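Local structure of KLTH0A00704p (Lachancea thermotolerans, 4J2G) at residues Leu22-Leu36 against Val157-Leu171. The protein probably mediates PI 3-kinase recruitment in autophagy through its Atg13 HORMA domain, the part of the longer protein described here. The protein carries 1 engineered substitution. Sequence-based numbering, arbitrary orientation.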
loop_
_atom_site.group_PDB
_atom_site.type_symbol
_atom_site.label_atom_id
_atom_site.label_comp_id
_atom_site.label_asym_id
_atom_site.label_seq_id
_atom_site.Cartn_x
_atom_site.Cartn_y
_atom_site.Cartn_z
ATOM N N LEU A 22 7.676 -22.854 -11.420
ATOM C CA LEU A 22 7.316 -21.515 -11.812
ATOM C C LEU A 22 6.188 -20.946 -10.958
ATOM O O LEU A 22 6.365 -19.911 -10.295
ATOM C CB LEU A 22 6.939 -21.508 -13.286
ATOM C CG LEU A 22 7.970 -21.036 -14.321
ATOM C CD1 LEU A 22 9.404 -21.394 -13.970
ATOM C CD2 LEU A 22 7.595 -21.599 -15.672
ATOM N N TRP A 23 5.046 -21.627 -10.932
ATOM C CA TRP A 23 4.015 -21.244 -9.980
ATOM C C TRP A 23 4.458 -21.142 -8.534
ATOM O O TRP A 23 4.008 -20.239 -7.858
ATOM C CB TRP A 23 2.747 -22.049 -10.116
ATOM C CG TRP A 23 1.843 -21.412 -11.067
ATOM C CD1 TRP A 23 1.538 -20.076 -11.145
ATOM C CD2 TRP A 23 1.091 -22.060 -12.081
ATOM N NE1 TRP A 23 0.635 -19.858 -12.156
ATOM C CE2 TRP A 23 0.343 -21.061 -12.749
ATOM C CE3 TRP A 23 0.956 -23.396 -12.484
ATOM C CZ2 TRP A 23 -0.530 -21.357 -13.806
ATOM C CZ3 TRP A 23 0.091 -23.695 -13.545
ATOM C CH2 TRP A 23 -0.641 -22.675 -14.194
ATOM N N GLU A 24 5.370 -21.995 -8.076
ATOM C CA GLU A 24 5.802 -21.876 -6.681
ATOM C C GLU A 24 6.727 -20.679 -6.423
ATOM O O GLU A 24 6.744 -20.113 -5.320
ATOM C CB GLU A 24 6.475 -23.144 -6.175
ATOM C CG GLU A 24 5.518 -24.215 -5.699
ATOM C CD GLU A 24 6.230 -25.358 -4.984
ATOM O OE1 GLU A 24 5.640 -26.462 -4.916
ATOM O OE2 GLU A 24 7.373 -25.147 -4.486
ATOM N N LEU A 25 7.524 -20.332 -7.425
ATOM C CA LEU A 25 8.326 -19.138 -7.373
ATOM C C LEU A 25 7.329 -17.942 -7.258
ATOM O O LEU A 25 7.370 -17.182 -6.303
ATOM C CB LEU A 25 9.171 -19.055 -8.634
ATOM C CG LEU A 25 10.692 -18.892 -8.546
ATOM C CD1 LEU A 25 11.304 -19.664 -7.378
ATOM C CD2 LEU A 25 11.363 -19.298 -9.866
ATOM N N ILE A 26 6.393 -17.853 -8.197
ATOM C CA ILE A 26 5.409 -16.808 -8.214
ATOM C C ILE A 26 4.677 -16.609 -6.886
ATOM O O ILE A 26 4.736 -15.515 -6.296
ATOM C CB ILE A 26 4.464 -16.941 -9.406
ATOM C CG1 ILE A 26 5.257 -16.753 -10.700
ATOM C CG2 ILE A 26 3.382 -15.849 -9.349
ATOM C CD1 ILE A 26 4.631 -17.389 -11.928
ATOM N N ASP A 27 4.032 -17.658 -6.406
ATOM C CA ASP A 27 3.252 -17.607 -5.166
ATOM C C ASP A 27 4.124 -17.211 -3.945
ATOM O O ASP A 27 3.659 -16.501 -3.028
ATOM C CB ASP A 27 2.560 -18.945 -4.943
ATOM C CG ASP A 27 1.741 -19.001 -3.656
ATOM O OD1 ASP A 27 0.812 -18.201 -3.403
ATOM O OD2 ASP A 27 2.026 -19.900 -2.878
ATOM N N ASN A 28 5.383 -17.633 -3.961
ATOM C CA ASN A 28 6.298 -17.380 -2.866
ATOM C C ASN A 28 6.705 -15.904 -2.875
ATOM O O ASN A 28 6.899 -15.283 -1.822
ATOM C CB ASN A 28 7.562 -18.237 -2.980
ATOM C CG ASN A 28 7.394 -19.640 -2.405
ATOM O OD1 ASN A 28 6.475 -19.935 -1.631
ATOM N ND2 ASN A 28 8.313 -20.518 -2.775
ATOM N N PHE A 29 6.820 -15.349 -4.069
ATOM C CA PHE A 29 7.138 -13.971 -4.186
ATOM C C PHE A 29 5.987 -13.104 -3.597
ATOM O O PHE A 29 6.216 -12.198 -2.767
ATOM C CB PHE A 29 7.324 -13.615 -5.619
ATOM C CG PHE A 29 7.800 -12.252 -5.773
ATOM C CD1 PHE A 29 9.152 -11.953 -5.523
ATOM C CD2 PHE A 29 6.905 -11.239 -6.058
ATOM C CE1 PHE A 29 9.607 -10.657 -5.589
ATOM C CE2 PHE A 29 7.342 -9.930 -6.114
ATOM C CZ PHE A 29 8.685 -9.638 -5.868
ATOM N N PHE A 30 4.763 -13.381 -4.042
ATOM C CA PHE A 30 3.577 -12.692 -3.522
ATOM C C PHE A 30 3.634 -12.652 -2.009
ATOM O O PHE A 30 3.482 -11.588 -1.425
ATOM C CB PHE A 30 2.309 -13.423 -3.886
ATOM C CG PHE A 30 1.702 -12.982 -5.152
ATOM C CD1 PHE A 30 2.405 -13.059 -6.369
ATOM C CD2 PHE A 30 0.405 -12.489 -5.141
ATOM C CE1 PHE A 30 1.789 -12.634 -7.537
ATOM C CE2 PHE A 30 -0.198 -12.030 -6.295
ATOM C CZ PHE A 30 0.475 -12.148 -7.507
ATOM N N LEU A 31 3.875 -13.815 -1.407
ATOM C CA LEU A 31 4.046 -13.941 0.044
ATOM C C LEU A 31 5.190 -13.101 0.595
ATOM O O LEU A 31 4.946 -12.327 1.509
ATOM C CB LEU A 31 4.238 -15.383 0.478
ATOM C CG LEU A 31 3.073 -16.355 0.188
ATOM C CD1 LEU A 31 3.488 -17.798 0.560
ATOM C CD2 LEU A 31 1.808 -15.980 0.918
ATOM N N LYS A 32 6.412 -13.217 0.027
ATOM C CA LYS A 32 7.542 -12.391 0.465
ATOM C C LYS A 32 7.238 -10.877 0.307
ATOM O O LYS A 32 7.506 -10.088 1.225
ATOM C CB LYS A 32 8.868 -12.753 -0.272
ATOM C CG LYS A 32 9.482 -14.097 0.135
ATOM C CD LYS A 32 10.809 -14.377 -0.576
ATOM C CE LYS A 32 11.175 -15.863 -0.478
ATOM N NZ LYS A 32 12.414 -16.212 -1.250
ATOM N N ALA A 33 6.709 -10.501 -0.873
ATOM C CA ALA A 33 6.381 -9.127 -1.196
ATOM C C ALA A 33 5.406 -8.503 -0.181
ATOM O O ALA A 33 5.693 -7.432 0.437
ATOM C CB ALA A 33 5.865 -8.982 -2.639
ATOM N N ALA A 34 4.319 -9.214 0.061
ATOM C CA ALA A 34 3.393 -8.812 1.097
ATOM C C ALA A 34 4.067 -8.737 2.479
ATOM O O ALA A 34 3.770 -7.827 3.286
ATOM C CB ALA A 34 2.197 -9.742 1.097
ATOM N N LEU A 35 4.991 -9.652 2.777
ATOM C CA LEU A 35 5.577 -9.629 4.106
ATOM C C LEU A 35 6.436 -8.382 4.266
ATOM O O LEU A 35 6.241 -7.623 5.211
ATOM C CB LEU A 35 6.325 -10.932 4.458
ATOM C CG LEU A 35 5.498 -12.171 4.837
ATOM C CD1 LEU A 35 6.385 -13.415 4.943
ATOM C CD2 LEU A 35 4.623 -12.010 6.098
ATOM N N LEU A 36 7.333 -8.134 3.302
ATOM C CA LEU A 36 8.128 -6.926 3.260
ATOM C C LEU A 36 7.293 -5.640 3.520
ATOM O O LEU A 36 7.580 -4.844 4.430
ATOM C CB LEU A 36 8.713 -6.819 1.874
ATOM C CG LEU A 36 10.118 -6.375 1.490
ATOM C CD1 LEU A 36 10.039 -5.434 0.279
ATOM C CD2 LEU A 36 10.964 -5.794 2.624
ATOM N N VAL A 157 12.375 -22.059 -14.064
ATOM C CA VAL A 157 13.652 -21.568 -14.566
ATOM C C VAL A 157 14.424 -20.758 -13.526
ATOM O O VAL A 157 13.857 -20.077 -12.651
ATOM C CB VAL A 157 13.556 -20.751 -15.885
ATOM C CG1 VAL A 157 13.201 -21.626 -17.086
ATOM C CG2 VAL A 157 12.575 -19.607 -15.761
ATOM N N SER A 158 15.740 -20.853 -13.654
ATOM C CA SER A 158 16.662 -20.136 -12.817
ATOM C C SER A 158 16.608 -18.674 -13.234
ATOM O O SER A 158 16.964 -17.782 -12.462
ATOM C CB SER A 158 18.071 -20.701 -13.001
ATOM O OG SER A 158 18.652 -20.975 -11.734
ATOM N N GLU A 159 16.146 -18.436 -14.457
ATOM C CA GLU A 159 16.061 -17.081 -14.954
ATOM C C GLU A 159 14.912 -16.286 -14.343
ATOM O O GLU A 159 15.072 -15.107 -14.048
ATOM C CB GLU A 159 16.028 -17.018 -16.484
ATOM C CG GLU A 159 16.521 -15.676 -17.041
ATOM C CD GLU A 159 17.594 -14.979 -16.183
ATOM O OE1 GLU A 159 18.414 -15.655 -15.510
ATOM O OE2 GLU A 159 17.621 -13.730 -16.184
ATOM N N LEU A 160 13.766 -16.923 -14.144
ATOM C CA LEU A 160 12.678 -16.260 -13.438
ATOM C C LEU A 160 13.026 -16.067 -11.980
ATOM O O LEU A 160 12.494 -15.186 -11.323
ATOM C CB LEU A 160 11.407 -17.057 -13.525
ATOM C CG LEU A 160 10.298 -16.601 -12.590
ATOM C CD1 LEU A 160 9.643 -15.322 -13.093
ATOM C CD2 LEU A 160 9.286 -17.717 -12.444
ATOM N N TYR A 161 13.915 -16.898 -11.473
ATOM C CA TYR A 161 14.324 -16.771 -10.113
ATOM C C TYR A 161 15.120 -15.487 -9.971
ATOM O O TYR A 161 14.992 -14.780 -8.977
ATOM C CB TYR A 161 15.185 -17.945 -9.685
ATOM C CG TYR A 161 15.645 -17.766 -8.277
ATOM C CD1 TYR A 161 14.729 -17.851 -7.228
ATOM C CD2 TYR A 161 16.966 -17.455 -7.988
ATOM C CE1 TYR A 161 15.112 -17.648 -5.922
ATOM C CE2 TYR A 161 17.367 -17.267 -6.674
ATOM C CZ TYR A 161 16.426 -17.362 -5.656
ATOM O OH TYR A 161 16.787 -17.187 -4.350
ATOM N N ARG A 162 15.929 -15.183 -10.973
ATOM C CA ARG A 162 16.815 -14.056 -10.890
ATOM C C ARG A 162 16.012 -12.762 -11.082
ATOM O O ARG A 162 16.274 -11.781 -10.407
ATOM C CB ARG A 162 17.947 -14.198 -11.914
ATOM C CG ARG A 162 19.109 -13.258 -11.679
ATOM C CD ARG A 162 19.861 -13.040 -12.973
ATOM N NE ARG A 162 19.019 -12.421 -13.995
ATOM C CZ ARG A 162 19.258 -11.240 -14.566
ATOM N NH1 ARG A 162 20.332 -10.522 -14.227
ATOM N NH2 ARG A 162 18.419 -10.779 -15.488
ATOM N N GLN A 163 15.049 -12.779 -12.005
ATOM C CA GLN A 163 14.105 -11.685 -12.195
ATOM C C GLN A 163 13.350 -11.336 -10.896
ATOM O O GLN A 163 12.967 -10.197 -10.711
ATOM C CB GLN A 163 13.042 -12.022 -13.248
ATOM C CG GLN A 163 13.543 -12.435 -14.622
ATOM C CD GLN A 163 14.200 -11.301 -15.357
ATOM O OE1 GLN A 163 13.596 -10.247 -15.555
ATOM N NE2 GLN A 163 15.452 -11.506 -15.768
ATOM N N LEU A 164 13.130 -12.307 -10.018
ATOM C CA LEU A 164 12.365 -12.037 -8.828
ATOM C C LEU A 164 13.246 -11.543 -7.692
ATOM O O LEU A 164 12.776 -10.820 -6.849
ATOM C CB LEU A 164 11.470 -13.213 -8.427
ATOM C CG LEU A 164 10.399 -13.531 -9.477
ATOM C CD1 LEU A 164 9.894 -14.937 -9.227
ATOM C CD2 LEU A 164 9.228 -12.547 -9.502
ATOM N N VAL A 165 14.536 -11.843 -7.738
ATOM C CA VAL A 165 15.471 -11.397 -6.731
ATOM C C VAL A 165 15.680 -9.913 -6.979
ATOM O O VAL A 165 15.738 -9.103 -6.045
ATOM C CB VAL A 165 16.810 -12.185 -6.837
ATOM C CG1 VAL A 165 17.939 -11.466 -6.144
ATOM C CG2 VAL A 165 16.681 -13.576 -6.226
ATOM N N LEU A 166 15.815 -9.572 -8.254
ATOM C CA LEU A 166 15.988 -8.186 -8.681
ATOM C C LEU A 166 14.742 -7.357 -8.349
ATOM O O LEU A 166 14.839 -6.266 -7.821
ATOM C CB LEU A 166 16.210 -8.138 -10.180
ATOM C CG LEU A 166 17.600 -7.948 -10.812
ATOM C CD1 LEU A 166 18.762 -8.287 -9.894
ATOM C CD2 LEU A 166 17.635 -8.735 -12.113
ATOM N N LEU A 167 13.572 -7.890 -8.670
ATOM C CA LEU A 167 12.338 -7.249 -8.336
ATOM C C LEU A 167 12.183 -7.042 -6.825
ATOM O O LEU A 167 11.696 -5.974 -6.377
ATOM C CB LEU A 167 11.182 -8.048 -8.861
ATOM C CG LEU A 167 9.845 -7.402 -8.572
ATOM C CD1 LEU A 167 9.712 -6.249 -9.507
ATOM C CD2 LEU A 167 8.744 -8.385 -8.843
ATOM N N PHE A 168 12.635 -8.013 -6.041
ATOM C CA PHE A 168 12.445 -7.914 -4.616
ATOM C C PHE A 168 13.274 -6.771 -3.987
ATOM O O PHE A 168 12.793 -6.076 -3.082
ATOM C CB PHE A 168 12.733 -9.240 -3.945
ATOM C CG PHE A 168 12.414 -9.252 -2.472
ATOM C CD1 PHE A 168 11.070 -9.331 -2.030
ATOM C CD2 PHE A 168 13.432 -9.192 -1.519
ATOM C CE1 PHE A 168 10.758 -9.361 -0.675
ATOM C CE2 PHE A 168 13.123 -9.217 -0.151
ATOM C CZ PHE A 168 11.793 -9.298 0.260
ATOM N N ARG A 169 14.496 -6.572 -4.477
ATOM C CA ARG A 169 15.441 -5.613 -3.867
ATOM C C ARG A 169 15.010 -4.229 -4.272
ATOM O O ARG A 169 15.189 -3.242 -3.565
ATOM C CB ARG A 169 16.898 -5.861 -4.303
ATOM C CG ARG A 169 17.459 -7.226 -3.883
ATOM C CD ARG A 169 18.982 -7.363 -4.032
ATOM N NE ARG A 169 19.451 -7.553 -5.416
ATOM C CZ ARG A 169 20.181 -8.587 -5.878
ATOM N NH1 ARG A 169 20.561 -9.590 -5.087
ATOM N NH2 ARG A 169 20.546 -8.622 -7.157
ATOM N N TYR A 170 14.455 -4.174 -5.465
ATOM C CA TYR A 170 14.021 -2.948 -5.972
ATOM C C TYR A 170 12.805 -2.464 -5.049
ATOM O O TYR A 170 12.760 -1.345 -4.581
ATOM C CB TYR A 170 13.585 -3.111 -7.412
ATOM C CG TYR A 170 12.984 -1.810 -7.850
ATOM C CD1 TYR A 170 13.786 -0.703 -8.061
ATOM C CD2 TYR A 170 11.597 -1.627 -7.871
ATOM C CE1 TYR A 170 13.229 0.533 -8.380
ATOM C CE2 TYR A 170 11.027 -0.391 -8.191
ATOM C CZ TYR A 170 11.856 0.680 -8.452
ATOM O OH TYR A 170 11.320 1.910 -8.819
ATOM N N LEU A 171 11.918 -3.391 -4.762
ATOM C CA LEU A 171 10.748 -3.179 -3.969
ATOM C C LEU A 171 11.181 -2.819 -2.543
ATOM O O LEU A 171 10.551 -1.966 -1.945
ATOM C CB LEU A 171 9.852 -4.408 -4.047
ATOM C CG LEU A 171 8.631 -4.499 -3.140
ATOM C CD1 LEU A 171 7.576 -3.478 -3.630
ATOM C CD2 LEU A 171 8.133 -5.935 -3.309
#
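Helices 22-36 and 158-171 run side by side in the same direction, their axes approaching to 10.3 Å and only 10° from parallel, so that Leu25 lies beside Tyr161, Phe29 beside Leu164 and Ala33 beside Phe168. No hydrogen bond links them; apolar side chains fill the seam. Phe29 carries its middle. With CG anti to the backbone N (chi1 -173°), its ring reaches across the seam and takes Leu164 CD2 over one face, a CH-pi contact 4.1 Å from the centroid, while Phe168 CB meets its edge 3.8 Å from Phe29 CE1 and Leu167 CD2 packs against Phe29 CZ. With an alanine here, the ring is lost and Leu164 and Leu167 would probably be left facing a gap. Phe168 is a knob in a hole formed by Phe29, Lys32, Ala33 and Leu36; Lys32 O lies at its ring edge, in plane, and its CZ is 3.6 Å from Leu36 CG. The small Ala33 methyl fits against Leu171 CD2. Toward the N-terminal ends of both helices, Leu25 CD2 slides past Leu160 CD2 at 3.7 Å, and Leu25 CD1 meets the Tyr161 ring edge. Leu164 and Leu167 also touch Ile250 of strand 242-252. The pair lies on the main antiparallel sheet of this HORMA domain, the fold's helix-on-sheet core, as in Mad2.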